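PDB 1UPS: glcnac-alpha-1,4-gal-releasing endo-beta-galactosidase from Clostridium perfringens, which probably hydrolyses O-glycosyl bonds as a calcium-binding family 16 endo-beta-galactosidase that releases the disaccharide GlcNAc-alpha-1,4-Gal. Local coordinates for residues 364-372 with 382-391. Numbering follows the deposited sequence. Where two conformers were deposited one is given.
Sequences TWWSAQWSE and VNRWKPNMSI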
ATOM      1  N   THR A 364      13.119   3.649  21.585  1.00 17.97           N
ATOM      2  CA  THR A 364      13.985   2.772  20.809  1.00 17.72           C
ATOM      3  C   THR A 364      13.875   1.303  21.199  1.00 17.94           C
ATOM      4  O   THR A 364      14.458   0.461  20.530  1.00 18.41           O
ATOM      5  CB  THR A 364      15.466   3.199  20.943  1.00 17.80           C
ATOM      6  OG1 THR A 364      15.837   3.153  22.324  1.00 17.76           O
ATOM      7  CG2 THR A 364      15.637   4.650  20.576  1.00 17.48           C
ATOM      8  N   TRP A 365      13.149   0.995  22.277  1.00 17.44           N
ATOM      9  CA  TRP A 365      12.937  -0.396  22.684  1.00 17.45           C
ATOM     10  C   TRP A 365      11.971  -1.086  21.735  1.00 16.80           C
ATOM     11  O   TRP A 365      10.816  -0.640  21.567  1.00 16.53           O
ATOM     12  CB  TRP A 365      12.377  -0.471  24.104  1.00 17.68           C
ATOM     13  CG  TRP A 365      13.385  -0.249  25.215  1.00 20.19           C
ATOM     14  CD1 TRP A 365      14.684   0.188  25.098  1.00 22.01           C
ATOM     15  CD2 TRP A 365      13.157  -0.444  26.611  1.00 21.38           C
ATOM     16  NE1 TRP A 365      15.271   0.270  26.342  1.00 21.79           N
ATOM     17  CE2 TRP A 365      14.355  -0.116  27.287  1.00 22.93           C
ATOM     18  CE3 TRP A 365      12.054  -0.875  27.368  1.00 22.99           C
ATOM     19  CZ2 TRP A 365      14.477  -0.198  28.678  1.00 24.22           C
ATOM     20  CZ3 TRP A 365      12.175  -0.948  28.747  1.00 23.68           C
ATOM     21  CH2 TRP A 365      13.377  -0.611  29.386  1.00 24.45           C
ATOM     22  N   TRP A 366      12.433  -2.167  21.112  1.00 16.05           N
ATOM     23  CA  TRP A 366      11.575  -2.923  20.197  1.00 15.49           C
ATOM     24  C   TRP A 366      10.382  -3.546  20.931  1.00 14.68           C
ATOM     25  O   TRP A 366       9.337  -3.811  20.309  1.00 14.19           O
ATOM     26  CB  TRP A 366      12.362  -4.009  19.466  1.00 15.96           C
ATOM     27  CG  TRP A 366      13.295  -3.491  18.395  1.00 16.19           C
ATOM     28  CD1 TRP A 366      13.750  -2.209  18.235  1.00 16.21           C
ATOM     29  CD2 TRP A 366      13.865  -4.251  17.332  1.00 17.85           C
ATOM     30  NE1 TRP A 366      14.589  -2.134  17.145  1.00 17.46           N
ATOM     31  CE2 TRP A 366      14.664  -3.373  16.564  1.00 18.17           C
ATOM     32  CE3 TRP A 366      13.786  -5.597  16.947  1.00 18.73           C
ATOM     33  CZ2 TRP A 366      15.387  -3.799  15.442  1.00 20.59           C
ATOM     34  CZ3 TRP A 366      14.503  -6.020  15.826  1.00 21.07           C
ATOM     35  CH2 TRP A 366      15.288  -5.121  15.086  1.00 20.56           C
ATOM     36  N   SER A 367      10.530  -3.775  22.243  1.00 13.85           N
ATOM     37  CA  SER A 367       9.424  -4.328  23.040  1.00 13.74           C
ATOM     38  C   SER A 367       8.255  -3.352  23.141  1.00 13.40           C
ATOM     39  O   SER A 367       7.144  -3.746  23.511  1.00 13.41           O
ATOM     40  CB  SER A 367       9.886  -4.710  24.452  1.00 13.59           C
ATOM     41  OG  SER A 367       9.996  -3.582  25.298  1.00 14.83           O
ATOM     42  N   ALA A 368       8.509  -2.083  22.815  1.00 12.95           N
ATOM     43  CA  ALA A 368       7.464  -1.046  22.870  1.00 12.57           C
ATOM     44  C   ALA A 368       6.962  -0.646  21.477  1.00 12.29           C
ATOM     45  O   ALA A 368       6.183   0.311  21.332  1.00 12.49           O
ATOM     46  CB  ALA A 368       7.978   0.184  23.631  1.00 12.63           C
ATOM     47  N   GLN A 369       7.378  -1.390  20.460  1.00 11.88           N
ATOM     48  CA  GLN A 369       6.985  -1.084  19.088  1.00 12.79           C
ATOM     49  C   GLN A 369       6.103  -2.186  18.506  1.00 13.46           C
ATOM     50  O   GLN A 369       6.335  -3.375  18.751  1.00 13.47           O
ATOM     51  CB  GLN A 369       8.221  -0.891  18.225  1.00 12.29           C
ATOM     52  CG  GLN A 369       9.052   0.307  18.654  1.00 13.98           C
ATOM     53  CD  GLN A 369      10.273   0.462  17.790  1.00 15.50           C
ATOM     54  OE1 GLN A 369      10.346  -0.137  16.719  1.00 15.88           O
ATOM     55  NE2 GLN A 369      11.241   1.262  18.245  1.00 17.71           N
ATOM     56  N   TRP A 370       5.098  -1.776  17.737  1.00 13.70           N
ATOM     57  CA  TRP A 370       4.051  -2.691  17.289  1.00 14.85           C
ATOM     58  C   TRP A 370       3.740  -2.561  15.795  1.00 15.76           C
ATOM     59  O   TRP A 370       3.700  -1.461  15.271  1.00 16.06           O
ATOM     60  CB  TRP A 370       2.779  -2.430  18.112  1.00 13.73           C
ATOM     61  CG  TRP A 370       2.999  -2.526  19.589  1.00 12.73           C
ATOM     62  CD1 TRP A 370       3.342  -1.508  20.437  1.00 13.37           C
ATOM     63  CD2 TRP A 370       2.878  -3.703  20.403  1.00 13.82           C
ATOM     64  NE1 TRP A 370       3.455  -1.982  21.722  1.00 12.02           N
ATOM     65  CE2 TRP A 370       3.170  -3.324  21.732  1.00 13.35           C
ATOM     66  CE3 TRP A 370       2.555  -5.049  20.140  1.00 11.65           C
ATOM     67  CZ2 TRP A 370       3.159  -4.236  22.800  1.00 12.74           C
ATOM     68  CZ3 TRP A 370       2.535  -5.959  21.194  1.00 11.99           C
ATOM     69  CH2 TRP A 370       2.838  -5.545  22.515  1.00 12.21           C
ATOM     70  N   SER A 371       3.564  -3.693  15.111  1.00 17.61           N
ATOM     71  CA  SER A 371       3.031  -3.701  13.747  1.00 19.38           C
ATOM     72  C   SER A 371       1.505  -3.657  13.797  1.00 20.18           C
ATOM     73  O   SER A 371       0.894  -4.392  14.567  1.00 20.31           O
ATOM     74  CB  SER A 371       3.469  -4.962  13.002  1.00 19.67           C
ATOM     75  OG  SER A 371       4.878  -5.034  12.888  1.00 22.83           O
ATOM     76  N   GLU A 372       0.897  -2.796  12.982  1.00 20.74           N
ATOM     77  CA  GLU A 372      -0.564  -2.722  12.861  1.00 21.15           C
ATOM     78  C   GLU A 372      -1.037  -3.569  11.689  1.00 20.97           C
ATOM     79  O   GLU A 372      -0.593  -3.378  10.548  1.00 21.69           O
ATOM     80  CB  GLU A 372      -0.984  -1.286  12.616  1.00 22.19           C
ATOM     81  CG  GLU A 372      -1.302  -0.487  13.850  1.00 23.17           C
ATOM     82  CD  GLU A 372      -1.619   0.955  13.512  1.00 25.48           C
ATOM     83  OE1 GLU A 372      -0.963   1.850  14.081  1.00 25.32           O
ATOM     84  OE2 GLU A 372      -2.519   1.196  12.671  1.00 27.57           O
ATOM     85  N   VAL A 382       1.016  -6.390  16.664  1.00 14.20           N
ATOM     86  CA  VAL A 382       1.977  -7.494  16.730  1.00 13.90           C
ATOM     87  C   VAL A 382       3.352  -6.944  17.110  1.00 14.00           C
ATOM     88  O   VAL A 382       3.826  -5.981  16.503  1.00 14.25           O
ATOM     89  CB  VAL A 382       2.052  -8.245  15.390  1.00 14.28           C
ATOM     90  CG1 VAL A 382       3.070  -9.350  15.462  1.00 13.49           C
ATOM     91  CG2 VAL A 382       0.671  -8.807  14.998  1.00 14.08           C
ATOM     92  N   ASN A 383       3.970  -7.515  18.142  1.00 13.71           N
ATOM     93  CA  ASN A 383       5.180  -6.904  18.707  1.00 13.78           C
ATOM     94  C   ASN A 383       6.367  -6.956  17.741  1.00 13.71           C
ATOM     95  O   ASN A 383       6.500  -7.915  16.981  1.00 13.80           O
ATOM     96  CB  ASN A 383       5.533  -7.577  20.029  1.00 13.74           C
ATOM     97  CG  ASN A 383       6.535  -6.792  20.819  1.00 13.28           C
ATOM     98  OD1 ASN A 383       7.713  -7.147  20.869  1.00 13.33           O
ATOM     99  ND2 ASN A 383       6.088  -5.691  21.426  1.00 12.77           N
ATOM    100  N   ARG A 384       7.221  -5.925  17.754  1.00 13.79           N
ATOM    101  CA  ARG A 384       8.413  -5.941  16.898  1.00 13.93           C
ATOM    102  C   ARG A 384       9.503  -6.859  17.470  1.00 14.52           C
ATOM    103  O   ARG A 384      10.096  -7.676  16.744  1.00 14.39           O
ATOM    104  CB  ARG A 384       8.981  -4.530  16.715  1.00 13.87           C
ATOM    105  CG  ARG A 384      10.125  -4.472  15.691  1.00 14.09           C
ATOM    106  CD  ARG A 384      10.878  -3.170  15.700  1.00 15.13           C
ATOM    107  NE  ARG A 384      11.881  -3.128  14.631  1.00 15.11           N
ATOM    108  CZ  ARG A 384      12.501  -2.024  14.228  1.00 16.13           C
ATOM    109  NH1 ARG A 384      12.254  -0.861  14.819  1.00 14.76           N
ATOM    110  NH2 ARG A 384      13.395  -2.089  13.242  1.00 17.10           N
ATOM    111  N   TRP A 385       9.773  -6.710  18.767  1.00 14.38           N
ATOM    112  CA  TRP A 385      10.812  -7.494  19.442  1.00 15.13           C
ATOM    113  C   TRP A 385      10.481  -8.984  19.384  1.00 15.36           C
ATOM    114  O   TRP A 385      11.356  -9.822  19.103  1.00 14.13           O
ATOM    115  CB  TRP A 385      10.927  -7.039  20.894  1.00 15.10           C
ATOM    116  CG  TRP A 385      12.087  -7.622  21.672  1.00 16.87           C
ATOM    117  CD1 TRP A 385      13.362  -7.907  21.206  1.00 19.44           C
ATOM    118  CD2 TRP A 385      12.084  -7.968  23.054  1.00 17.59           C
ATOM    119  NE1 TRP A 385      14.132  -8.413  22.228  1.00 20.08           N
ATOM    120  CE2 TRP A 385      13.373  -8.464  23.373  1.00 19.01           C
ATOM    121  CE3 TRP A 385      11.113  -7.917  24.070  1.00 17.54           C
ATOM    122  CZ2 TRP A 385      13.709  -8.899  24.659  1.00 20.01           C
ATOM    123  CZ3 TRP A 385      11.451  -8.338  25.345  1.00 18.49           C
ATOM    124  CH2 TRP A 385      12.737  -8.832  25.628  1.00 19.07           C
ATOM    125  N   LYS A 386       9.209  -9.300  19.630  1.00 15.45           N
ATOM    126  CA  LYS A 386       8.735 -10.688  19.620  1.00 16.40           C
ATOM    127  C   LYS A 386       7.580 -10.844  18.637  1.00 16.47           C
ATOM    128  O   LYS A 386       6.406 -10.831  19.040  1.00 16.57           O
ATOM    129  CB  LYS A 386       8.301 -11.122  21.032  1.00 17.04           C
ATOM    130  CG  LYS A 386       9.374 -11.005  22.133  1.00 18.17           C
ATOM    131  CD  LYS A 386      10.521 -12.004  21.955  1.00 20.62           C
ATOM    132  CE  LYS A 386      11.680 -11.669  22.897  1.00 21.25           C
ATOM    133  NZ  LYS A 386      12.913 -12.457  22.594  1.00 22.33           N
ATOM    134  N   PRO A 387       7.906 -10.995  17.352  1.00 16.44           N
ATOM    135  CA  PRO A 387       6.907 -10.916  16.279  1.00 16.62           C
ATOM    136  C   PRO A 387       5.857 -12.036  16.223  1.00 16.35           C
ATOM    137  O   PRO A 387       4.966 -11.969  15.362  1.00 16.28           O
ATOM    138  CB  PRO A 387       7.767 -10.865  15.008  1.00 16.92           C
ATOM    139  CG  PRO A 387       9.014 -11.549  15.375  1.00 17.77           C
ATOM    140  CD  PRO A 387       9.268 -11.210  16.819  1.00 16.76           C
ATOM    141  N   ASN A 388       5.944 -13.033  17.102  1.00 16.02           N
ATOM    142  CA  ASN A 388       4.841 -14.000  17.227  1.00 17.07           C
ATOM    143  C   ASN A 388       3.757 -13.556  18.223  1.00 16.32           C
ATOM    144  O   ASN A 388       2.728 -14.210  18.353  1.00 16.00           O
ATOM    145  CB  ASN A 388       5.361 -15.380  17.636  1.00 17.27           C
ATOM    146  CG  ASN A 388       6.007 -16.127  16.482  1.00 20.77           C
ATOM    147  OD1 ASN A 388       5.603 -15.982  15.318  1.00 23.89           O
ATOM    148  ND2 ASN A 388       7.008 -16.940  16.795  1.00 22.08           N
ATOM    149  N   MET A 389       3.996 -12.443  18.912  1.00 15.85           N
ATOM    150  CA  MET A 389       3.156 -12.041  20.036  1.00 15.23           C
ATOM    151  C   MET A 389       2.219 -10.914  19.631  1.00 14.95           C
ATOM    152  O   MET A 389       2.670  -9.916  19.070  1.00 15.90           O
ATOM    153  CB  MET A 389       4.037 -11.575  21.207  1.00 15.51           C
ATOM    154  CG  MET A 389       5.038 -12.625  21.696  1.00 16.85           C
ATOM    155  SD  MET A 389       4.183 -14.069  22.321  1.00 20.41           S
ATOM    156  CE  MET A 389       5.054 -15.413  21.542  1.00 21.41           C
ATOM    157  N   SER A 390       0.923 -11.077  19.914  1.00 13.55           N
ATOM    158  CA  SER A 390      -0.073 -10.045  19.646  1.00 12.63           C
ATOM    159  C   SER A 390      -0.768  -9.634  20.955  1.00 12.01           C
ATOM    160  O   SER A 390      -0.758 -10.379  21.938  1.00 10.90           O
ATOM    161  CB  SER A 390      -1.098 -10.504  18.603  0.65 13.13           C
ATOM    162  OG  SER A 390      -1.807 -11.647  19.038  0.65 13.19           O
ATOM    163  N   ILE A 391      -1.373  -8.448  20.945  1.00 11.69           N
ATOM    164  CA  ILE A 391      -2.139  -7.943  22.085  1.00 11.04           C
ATOM    165  C   ILE A 391      -3.525  -8.580  22.075  1.00 10.47           C
ATOM    166  O   ILE A 391      -4.220  -8.546  21.061  1.00 11.40           O
ATOM    167  CB  ILE A 391      -2.274  -6.412  22.001  1.00 11.24           C
ATOM    168  CG1 ILE A 391      -0.876  -5.766  21.936  1.00 11.55           C
ATOM    169  CG2 ILE A 391      -3.065  -5.917  23.213  1.00 10.49           C
ATOM    170  CD1 ILE A 391      -0.885  -4.220  22.069  1.00 12.52           C
TER
HETATM  171  O   HOH W   1       6.123  -7.464  14.101  1.00 28.15           O
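Ser371 and Val382 form an antiparallel hydrogen-bonded pair in the beta hairpin of strands 370-375 and 378-383. The hairpin belongs to the C-terminal domain, probably a ricin-like beta-trefoil, and lies far from the calcium site. Ser371 N gives a nearly straight bond to Val382 O (2.7 Å), and Val382 N returns one to Ser371 O. One residue further, Trp370 faces Asn383 in a non-hydrogen-bonded pair.

The Trp370 ring is buried between two partners on opposite faces. Ile391 CD1 sits over one face, 3.8 Å from the centroid of the six-membered ring, as a CH-pi contact. Over the other face lies Asn383 ND2, with its amide plane steeply inclined to the ring at 77°. Trp370 NE1 donates a hydrogen bond to the backbone O of Leu347.

Asn383 has CG anti to its own N (chi1 -166°), which swings the amide toward the backbone carbonyl of Ser367. There ND2 donates to Ser367 O at 3.0 Å, approaching from above the carbonyl plane. OD1 accepts from Lys386 N on a lone pair, an Asx motif. Both ends of the amide are thus held, and its rotation is fixed.

Past the strand ends, Arg384 stretches fully extended across the face of Trp366. Guanidinium and indole are stacked almost parallel, 6° apart, with centres 3.8 Å apart. CD adds a CH-pi contact to the five-membered ring. NH1 also forms a salt bridge with Asp333. Trp366 CB also packs on Trp385 CB at 3.6 Å. Gln369 runs alongside Arg384, pointing the same way. Gln369 OE1 accepts a hydrogen bond from Arg384 NH1 on a lone pair, at 2.8 Å, with OE1 close to the guanidinium plane.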